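Two-component system response regulator/GGDEF domain protein (Aeromonas salmonicida, PDB 3LUF) probably makes cyclic di-GMP from two GTP through a GGDEF domain, under the control of two phosphoacceptor receiver domains, which make up this piece. Local coordinates at residues Val175-Tyr178 / Gly184-Leu187; Met190-Tyr195 / Leu200-Ile205; Ala222-Asn227 / Gln236-His241. All coordinates share one frame; numbering follows the deposited sequence.

Interaction 1 (Val175-Tyr178 / Gly184-Leu187); sequences VDYY and GISL. With MG (magnesium ion), chain F; DMS (dimethyl sulfoxide), chain I.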
loop_
_atom_site.group_PDB
_atom_site.type_symbol
_atom_site.label_atom_id
_atom_site.label_comp_id
_atom_site.label_asym_id
_atom_site.label_seq_id
_atom_site.Cartn_x
_atom_site.Cartn_y
_atom_site.Cartn_z
ATOM N N VAL B 175 5.767 6.307 11.816
ATOM C CA VAL B 175 5.617 7.510 12.661
ATOM C C VAL B 175 4.251 7.582 13.334
ATOM O O VAL B 175 3.241 7.693 12.677
ATOM C CB VAL B 175 5.813 8.801 11.816
ATOM C CG1 VAL B 175 5.695 10.034 12.714
ATOM C CG2 VAL B 175 7.181 8.795 11.167
ATOM N N ASP B 176 4.267 7.554 14.662
ATOM C CA ASP B 176 3.099 7.786 15.495
ATOM C C ASP B 176 2.703 9.247 15.435
ATOM O O ASP B 176 3.546 10.139 15.602
ATOM C CB ASP B 176 3.480 7.412 16.937
ATOM C CG ASP B 176 2.353 7.633 17.938
ATOM O OD1 ASP B 176 1.168 7.490 17.582
ATOM O OD2 ASP B 176 2.693 7.959 19.096
ATOM N N TYR B 177 1.413 9.516 15.248
ATOM C CA TYR B 177 0.985 10.893 15.253
ATOM C C TYR B 177 1.051 11.535 16.651
ATOM O O TYR B 177 1.659 12.591 16.822
ATOM C CB TYR B 177 -0.397 11.072 14.633
ATOM C CG TYR B 177 -0.929 12.459 14.908
ATOM C CD1 TYR B 177 -0.500 13.547 14.162
ATOM C CD2 TYR B 177 -1.810 12.686 15.964
ATOM C CE1 TYR B 177 -0.969 14.825 14.430
ATOM C CE2 TYR B 177 -2.281 13.969 16.242
ATOM C CZ TYR B 177 -1.865 15.021 15.473
ATOM O OH TYR B 177 -2.340 16.290 15.748
ATOM N N TYR B 178 0.441 10.914 17.655
ATOM C CA TYR B 178 0.250 11.639 18.905
ATOM C C TYR B 178 1.437 11.460 19.830
ATOM O O TYR B 178 1.618 10.408 20.435
ATOM C CB TYR B 178 -1.089 11.269 19.570
ATOM C CG TYR B 178 -1.437 12.142 20.740
ATOM C CD1 TYR B 178 -1.286 13.534 20.675
ATOM C CD2 TYR B 178 -1.915 11.584 21.927
ATOM C CE1 TYR B 178 -1.602 14.350 21.768
ATOM C CE2 TYR B 178 -2.226 12.385 23.022
ATOM C CZ TYR B 178 -2.078 13.760 22.935
ATOM O OH TYR B 178 -2.398 14.540 24.031
ATOM N N GLY B 184 3.617 13.722 15.011
ATOM C CA GLY B 184 4.070 12.933 13.858
ATOM C C GLY B 184 4.083 13.718 12.553
ATOM O O GLY B 184 4.972 13.534 11.717
ATOM N N ILE B 185 3.069 14.543 12.322
ATOM C CA ILE B 185 2.988 15.249 11.051
ATOM C C ILE B 185 4.092 16.303 10.973
ATOM O O ILE B 185 4.706 16.481 9.905
ATOM C CB ILE B 185 1.573 15.834 10.801
ATOM C CG1 ILE B 185 0.592 14.702 10.558
ATOM C CG2 ILE B 185 1.568 16.703 9.563
ATOM C CD1 ILE B 185 -0.841 15.047 10.851
ATOM N N SER B 186 4.373 16.953 12.097
ATOM C CA SER B 186 5.498 17.871 12.187
ATOM C C SER B 186 6.832 17.192 11.908
ATOM O O SER B 186 7.680 17.744 11.226
ATOM C CB SER B 186 5.560 18.509 13.571
ATOM O OG SER B 186 4.492 19.390 13.720
ATOM N N LEU B 187 7.007 15.987 12.436
ATOM C CA LEU B 187 8.220 15.238 12.152
ATOM C C LEU B 187 8.280 14.927 10.657
ATOM O O LEU B 187 9.321 15.040 10.027
ATOM C CB LEU B 187 8.299 13.940 12.976
ATOM C CG LEU B 187 9.467 12.997 12.674
ATOM C CD1 LEU B 187 10.845 13.648 12.912
ATOM C CD2 LEU B 187 9.296 11.754 13.562
HETATM MG MG MG F . 1.709 8.343 20.776
HETATM S S DMS I . 3.200 20.282 17.373
HETATM O O DMS I . 4.062 19.098 16.331
HETATM C C1 DMS I . 1.809 21.042 16.479
HETATM C C2 DMS I . 2.276 19.390 18.661
HETATM O O HOH W 1 -0.107 7.866 19.805
HETATM O O HOH W 2 0.701 8.670 22.618
HETATM O O HOH W 3 1.866 6.289 21.246
#
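The backbones of 175-178 and 184-187 are tied by a single hydrogen bond, G184 N to Y177 O (2.9 Å, 162° at the hydrogen), which fastens the start of helix 184-194 to the loop after strand 172-176. This is the phosphoacceptor corner of the second CheY-like receiver domain, where the end of the central strand and the loop after it bring D176 and Y178 to the magnesium ion. G184, with no side chain, lets the helix start lie close over the strand end, its CA 3.3 Å from D176 O. V175 faces the helix and lays CG1 against G184 CA at 3.5 Å. It owes this reach to a first torsion of -178°, which sets CG1 anti to the backbone N. The same methyl meets L187 CD2, a branched apolar end suited to the apolar layer between sheet and helix. On the loop side Y177 brings its CD1-CE1 side against I185, whose CD1 lies 3.6 Å from Y177 CE1, the two side chains crossing at a slant; L213 of helix 213-219 touches both. D176, predicted to be the phosphorylated aspartate, points away from the helix, and its carboxylate binds the magnesium ion through OD2. Y178 adds its carbonyl, so the loop backbone itself is a ligand; D132 and three waters complete the site. D176 OD1 does not bind the metal but accepts a hydrogen bond from one of those waters, at 2.6 Å.

Interaction 2 (Met190-Tyr195 / Leu200-Ile205); sequences MLRERY and LAIIGI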
loop_
_atom_site.group_PDB
_atom_site.type_symbol
_atom_site.label_atom_id
_atom_site.label_comp_id
_atom_site.label_asym_id
_atom_site.label_seq_id
_atom_site.Cartn_x
_atom_site.Cartn_y
_atom_site.Cartn_z
HETATM N N MSE B 190 9.488 17.950 8.754
HETATM C CA MSE B 190 10.917 18.151 8.896
HETATM C C MSE B 190 11.709 17.210 7.987
HETATM O O MSE B 190 12.684 17.605 7.321
HETATM C CB MSE B 190 11.337 17.966 10.363
HETATM C CG MSE B 190 10.855 19.122 11.209
HETATM SE SE MSE B 190 11.611 18.931 12.998
HETATM C CE MSE B 190 13.453 19.062 12.579
ATOM N N LEU B 191 11.297 15.937 7.981
ATOM C CA LEU B 191 11.996 14.928 7.219
ATOM C C LEU B 191 11.920 15.253 5.732
ATOM O O LEU B 191 12.903 15.137 4.993
ATOM C CB LEU B 191 11.436 13.500 7.514
ATOM C CG LEU B 191 11.741 13.003 8.933
ATOM C CD1 LEU B 191 11.139 11.600 9.118
ATOM C CD2 LEU B 191 13.254 12.961 9.222
ATOM N N ARG B 192 10.736 15.638 5.286
ATOM C CA ARG B 192 10.544 15.850 3.848
ATOM C C ARG B 192 11.195 17.137 3.368
ATOM O O ARG B 192 11.403 17.292 2.164
ATOM C CB ARG B 192 9.071 15.864 3.508
ATOM C CG ARG B 192 8.461 14.490 3.357
ATOM C CD ARG B 192 8.841 13.812 2.041
ATOM N NE ARG B 192 8.385 12.410 2.089
ATOM C CZ ARG B 192 9.163 11.369 2.406
ATOM N NH1 ARG B 192 10.448 11.553 2.664
ATOM N NH2 ARG B 192 8.655 10.140 2.444
ATOM N N GLU B 193 11.521 18.052 4.282
ATOM C CA GLU B 193 12.345 19.210 3.865
ATOM C C GLU B 193 13.767 18.825 3.439
ATOM O O GLU B 193 14.410 19.577 2.680
ATOM C CB GLU B 193 12.396 20.249 4.993
ATOM C CG GLU B 193 11.043 20.929 5.226
ATOM C CD GLU B 193 11.185 22.207 6.022
ATOM O OE1 GLU B 193 11.749 22.140 7.111
ATOM O OE2 GLU B 193 10.700 23.270 5.557
ATOM N N ARG B 194 14.217 17.647 3.888
ATOM C CA ARG B 194 15.548 17.099 3.570
ATOM C C ARG B 194 15.515 15.906 2.613
ATOM O O ARG B 194 16.408 15.767 1.761
ATOM C CB ARG B 194 16.275 16.634 4.843
ATOM C CG ARG B 194 16.702 17.668 5.792
ATOM C CD ARG B 194 17.494 17.002 6.932
ATOM N NE ARG B 194 18.920 16.857 6.658
ATOM C CZ ARG B 194 19.762 16.221 7.471
ATOM N NH1 ARG B 194 19.306 15.615 8.563
ATOM N NH2 ARG B 194 21.056 16.146 7.173
ATOM N N TYR B 195 14.551 14.990 2.800
ATOM C CA TYR B 195 14.560 13.701 2.106
ATOM C C TYR B 195 13.319 13.482 1.268
ATOM O O TYR B 195 12.207 13.699 1.763
ATOM C CB TYR B 195 14.672 12.546 3.125
ATOM C CG TYR B 195 15.931 12.665 3.974
ATOM C CD1 TYR B 195 17.189 12.673 3.357
ATOM C CD2 TYR B 195 15.853 12.875 5.341
ATOM C CE1 TYR B 195 18.366 12.846 4.099
ATOM C CE2 TYR B 195 17.023 13.017 6.124
ATOM C CZ TYR B 195 18.277 13.014 5.469
ATOM O OH TYR B 195 19.424 13.158 6.197
ATOM N N LEU B 200 13.743 8.260 1.615
ATOM C CA LEU B 200 13.317 7.843 2.939
ATOM C C LEU B 200 11.809 7.630 2.914
ATOM O O LEU B 200 11.070 8.623 2.884
ATOM C CB LEU B 200 13.697 8.934 3.977
ATOM C CG LEU B 200 13.403 8.600 5.443
ATOM C CD1 LEU B 200 14.246 7.366 5.886
ATOM C CD2 LEU B 200 13.557 9.785 6.424
ATOM N N ALA B 201 11.349 6.377 2.972
ATOM C CA ALA B 201 9.889 6.105 2.942
ATOM C C ALA B 201 9.313 6.374 4.333
ATOM O O ALA B 201 9.974 6.111 5.334
ATOM C CB ALA B 201 9.606 4.685 2.517
ATOM N N ILE B 202 8.121 6.941 4.395
ATOM C CA ILE B 202 7.498 7.181 5.684
ATOM C C ILE B 202 6.109 6.612 5.644
ATOM O O ILE B 202 5.352 6.885 4.701
ATOM C CB ILE B 202 7.406 8.684 5.960
ATOM C CG1 ILE B 202 8.814 9.288 6.058
ATOM C CG2 ILE B 202 6.485 8.977 7.179
ATOM C CD1 ILE B 202 8.763 10.825 5.940
ATOM N N ILE B 203 5.787 5.773 6.632
ATOM C CA ILE B 203 4.394 5.353 6.845
ATOM C C ILE B 203 3.859 6.088 8.063
ATOM O O ILE B 203 4.396 5.948 9.190
ATOM C CB ILE B 203 4.257 3.827 7.089
ATOM C CG1 ILE B 203 4.917 3.051 5.923
ATOM C CG2 ILE B 203 2.780 3.460 7.270
ATOM C CD1 ILE B 203 5.092 1.500 6.179
ATOM N N GLY B 204 2.809 6.854 7.843
ATOM C CA GLY B 204 2.219 7.647 8.930
ATOM C C GLY B 204 1.187 6.800 9.660
ATOM O O GLY B 204 0.239 6.315 9.030
ATOM N N ILE B 205 1.363 6.606 10.965
ATOM C CA ILE B 205 0.407 5.871 11.791
ATOM C C ILE B 205 -0.505 6.829 12.550
ATOM O O ILE B 205 -0.044 7.796 13.154
ATOM C CB ILE B 205 1.106 4.899 12.771
ATOM C CG1 ILE B 205 2.040 3.958 11.996
ATOM C CG2 ILE B 205 0.020 4.073 13.528
ATOM C CD1 ILE B 205 3.028 3.133 12.874
#
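L191, R192 and Y195 carry the contact of helix 184-194 with the start of strand 201-207, the second half of a beta-alpha-beta crossover in the receiver fold; the axes of the two short segments are 10.6 Å apart and nearly antiparallel. L191 comes first, its CD1 4.0 Å from both L200 CD2 and I202 CD1, so that one leucine methyl touches two aliphatic side chains of the strand side. L161 and L164 of helix 157-166 also pack on L191. R192, next in line, turns its long chain toward the strand by a bend at chi2 (-75°). NH1 and NH2 then both reach L200 O, at 3.0 and 2.9 Å, an end-on grip lying in the carbonyl plane and in the guanidinium plane. I202 CD1 lies over one face of that guanidinium, 3.4 Å above its plane and offset toward the rim. NH1 bonds Y195 O as well, from above the carbonyl plane, while NE donates to G221 O. Y195 closes the segment, placing its CB 3.8 Å from L200 CB, and its ring carbon CD2 meets L200 CD2. Arginine suits this place because its several donors can serve the carbonyls of Y195, L200 and G221 at once. These partners are all backbone oxygens, so their dipoles probably help to steady the positive charge.

Interaction 3 (Ala222-Asn227 / Gln236-His241); sequences ANDFLN and QCRVSH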
loop_
_atom_site.group_PDB
_atom_site.type_symbol
_atom_site.label_atom_id
_atom_site.label_comp_id
_atom_site.label_asym_id
_atom_site.label_seq_id
_atom_site.Cartn_x
_atom_site.Cartn_y
_atom_site.Cartn_z
ATOM N N ALA B 222 4.138 11.802 3.278
ATOM C CA ALA B 222 4.264 10.396 3.665
ATOM C C ALA B 222 3.972 9.502 2.451
ATOM O O ALA B 222 3.133 9.831 1.599
ATOM C CB ALA B 222 3.317 10.055 4.808
ATOM N N ASN B 223 4.707 8.402 2.327
ATOM C CA ASN B 223 4.454 7.438 1.230
ATOM C C ASN B 223 3.146 6.696 1.405
ATOM O O ASN B 223 2.523 6.299 0.419
ATOM C CB ASN B 223 5.571 6.377 1.161
ATOM C CG ASN B 223 6.962 6.969 0.964
ATOM O OD1 ASN B 223 7.456 7.785 1.768
ATOM N ND2 ASN B 223 7.617 6.529 -0.107
ATOM N N ASP B 224 2.745 6.488 2.647
ATOM C CA ASP B 224 1.652 5.571 2.957
ATOM C C ASP B 224 1.097 5.872 4.333
ATOM O O ASP B 224 1.652 6.695 5.097
ATOM C CB ASP B 224 2.215 4.128 2.935
ATOM C CG ASP B 224 1.176 3.087 2.530
ATOM O OD1 ASP B 224 -0.052 3.377 2.529
ATOM O OD2 ASP B 224 1.607 1.943 2.253
ATOM N N PHE B 225 0.000 5.199 4.654
ATOM C CA PHE B 225 -0.652 5.358 5.962
ATOM C C PHE B 225 -0.996 3.996 6.527
ATOM O O PHE B 225 -1.140 3.023 5.776
ATOM C CB PHE B 225 -1.944 6.176 5.811
ATOM C CG PHE B 225 -3.043 5.431 5.091
ATOM C CD1 PHE B 225 -4.031 4.780 5.818
ATOM C CD2 PHE B 225 -3.057 5.348 3.707
ATOM C CE1 PHE B 225 -5.037 4.074 5.166
ATOM C CE2 PHE B 225 -4.062 4.615 3.034
ATOM C CZ PHE B 225 -5.055 3.992 3.798
ATOM N N LEU B 226 -1.164 3.941 7.838
ATOM C CA LEU B 226 -1.594 2.714 8.489
ATOM C C LEU B 226 -2.381 3.148 9.706
ATOM O O LEU B 226 -1.867 3.873 10.569
ATOM C CB LEU B 226 -0.370 1.866 8.857
ATOM C CG LEU B 226 -0.604 0.602 9.679
ATOM C CD1 LEU B 226 -1.499 -0.306 8.899
ATOM C CD2 LEU B 226 0.771 -0.039 9.964
ATOM N N ASN B 227 -3.659 2.779 9.750
ATOM C CA ASN B 227 -4.508 3.229 10.835
ATOM C C ASN B 227 -4.492 2.248 12.009
ATOM O O ASN B 227 -4.489 1.038 11.811
ATOM C CB ASN B 227 -5.931 3.526 10.333
ATOM C CG ASN B 227 -5.965 4.690 9.331
ATOM O OD1 ASN B 227 -5.203 5.681 9.457
ATOM N ND2 ASN B 227 -6.847 4.582 8.335
ATOM N N GLN B 236 2.919 -5.939 8.182
ATOM C CA GLN B 236 3.806 -6.618 7.242
ATOM C C GLN B 236 3.532 -6.264 5.797
ATOM O O GLN B 236 4.461 -5.975 5.071
ATOM C CB GLN B 236 3.757 -8.138 7.414
ATOM C CG GLN B 236 4.551 -8.901 6.346
ATOM C CD GLN B 236 4.733 -10.386 6.710
ATOM O OE1 GLN B 236 5.860 -10.877 6.840
ATOM N NE2 GLN B 236 3.624 -11.075 6.936
ATOM N N CYS B 237 2.254 -6.291 5.384
ATOM C CA CYS B 237 1.871 -5.979 4.002
ATOM C C CYS B 237 2.301 -4.555 3.644
ATOM O O CYS B 237 2.885 -4.331 2.588
ATOM C CB CYS B 237 0.349 -6.103 3.849
ATOM S SG CYS B 237 -0.293 -5.656 2.276
ATOM N N ARG B 238 2.011 -3.604 4.527
ATOM C CA ARG B 238 2.358 -2.201 4.212
ATOM C C ARG B 238 3.876 -1.982 4.101
ATOM O O ARG B 238 4.362 -1.249 3.206
ATOM C CB ARG B 238 1.825 -1.277 5.307
ATOM C CG ARG B 238 0.324 -1.213 5.349
ATOM C CD ARG B 238 -0.236 -0.071 4.464
ATOM N NE ARG B 238 0.161 -0.134 3.060
ATOM C CZ ARG B 238 -0.361 -0.959 2.150
ATOM N NH1 ARG B 238 -1.286 -1.850 2.508
ATOM N NH2 ARG B 238 0.072 -0.921 0.891
ATOM N N VAL B 239 4.591 -2.581 5.049
ATOM C CA VAL B 239 6.033 -2.458 5.085
ATOM C C VAL B 239 6.598 -3.085 3.833
ATOM O O VAL B 239 7.369 -2.437 3.126
ATOM C CB VAL B 239 6.638 -3.021 6.367
ATOM C CG1 VAL B 239 8.180 -3.206 6.198
ATOM C CG2 VAL B 239 6.327 -2.104 7.527
ATOM N N SER B 240 6.151 -4.301 3.486
ATOM C CA SER B 240 6.680 -4.936 2.276
ATOM C C SER B 240 6.424 -4.101 1.029
ATOM O O SER B 240 7.325 -3.906 0.203
ATOM C CB SER B 240 6.104 -6.347 2.090
ATOM O OG SER B 240 6.519 -7.094 3.200
ATOM N N HIS B 241 5.202 -3.557 0.897
ATOM C CA HIS B 241 4.870 -2.735 -0.272
ATOM C C HIS B 241 5.771 -1.499 -0.390
ATOM O O HIS B 241 6.194 -1.150 -1.505
ATOM C CB HIS B 241 3.403 -2.287 -0.271
ATOM C CG HIS B 241 2.437 -3.301 -0.805
ATOM N ND1 HIS B 241 2.385 -3.643 -2.136
ATOM C CD2 HIS B 241 1.446 -4.000 -0.198
ATOM C CE1 HIS B 241 1.415 -4.529 -2.326
ATOM N NE2 HIS B 241 0.844 -4.774 -1.159
#
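D224 OD2 receives R238 NE in the shortest bond of the contact, a salt bridge of 2.7 Å with 158° at the hydrogen. The donor meets the syn side of the oxygen, tilted out of the carboxylate plane, while the oxygen sits at the edge of the guanidinium, near its plane. The two flat groups are well turned from each other, 71° apart. R238 gets there by folding its chain at chi2 (-91°) and again at chi3, which brings CD to 3.5 Å from F225 O and leaves CG 4.1 Å from L226 CD1. L226 thus touches the aliphatic part of the arginine with one methyl, a contact a branched apolar residue fits. D224 OD1 accepts the backbone N of F225 at 2.8 Å, which helps fix the carboxylate's rotation. The same oxygen also forms a salt bridge with R238 NH2 of the second subunit, and R238 NH1 in turn bridges to D224 of that subunit, so the acid and base are paired within and across the interface. Such crossed charges probably keep both groups ionised although they are buried. H241 of the helix adds a bond to N223 O of the second subunit. The strand 224-228 and helix 232-248 run antiparallel, 9.7 Å apart at the axes of the short segments: the last strand and last helix of a CheY-like receiver domain, here the face through which two subunits meet.

The three contacts follow one another along the chain, all within the second receiver domain and all against its single parallel sheet. Interactions 1 and 2 share helix 184-194 and sit toward its two ends, their centres about 10 Å apart; backbone hydrogen bonds join V175 to I203 and I205 between them. Interaction 3 lies on the edge strand of that sheet. Its centre is about 13 Å from that of interaction 2 and about 15 Å from that of interaction 1. It touches interaction 2 through G204 with D224 and I202 with N223, but not interaction 1. The neighbouring strands 172-176, 201-207 and 224-228 thus place the magnesium site at the middle of the sheet and the subunit contact at its edge.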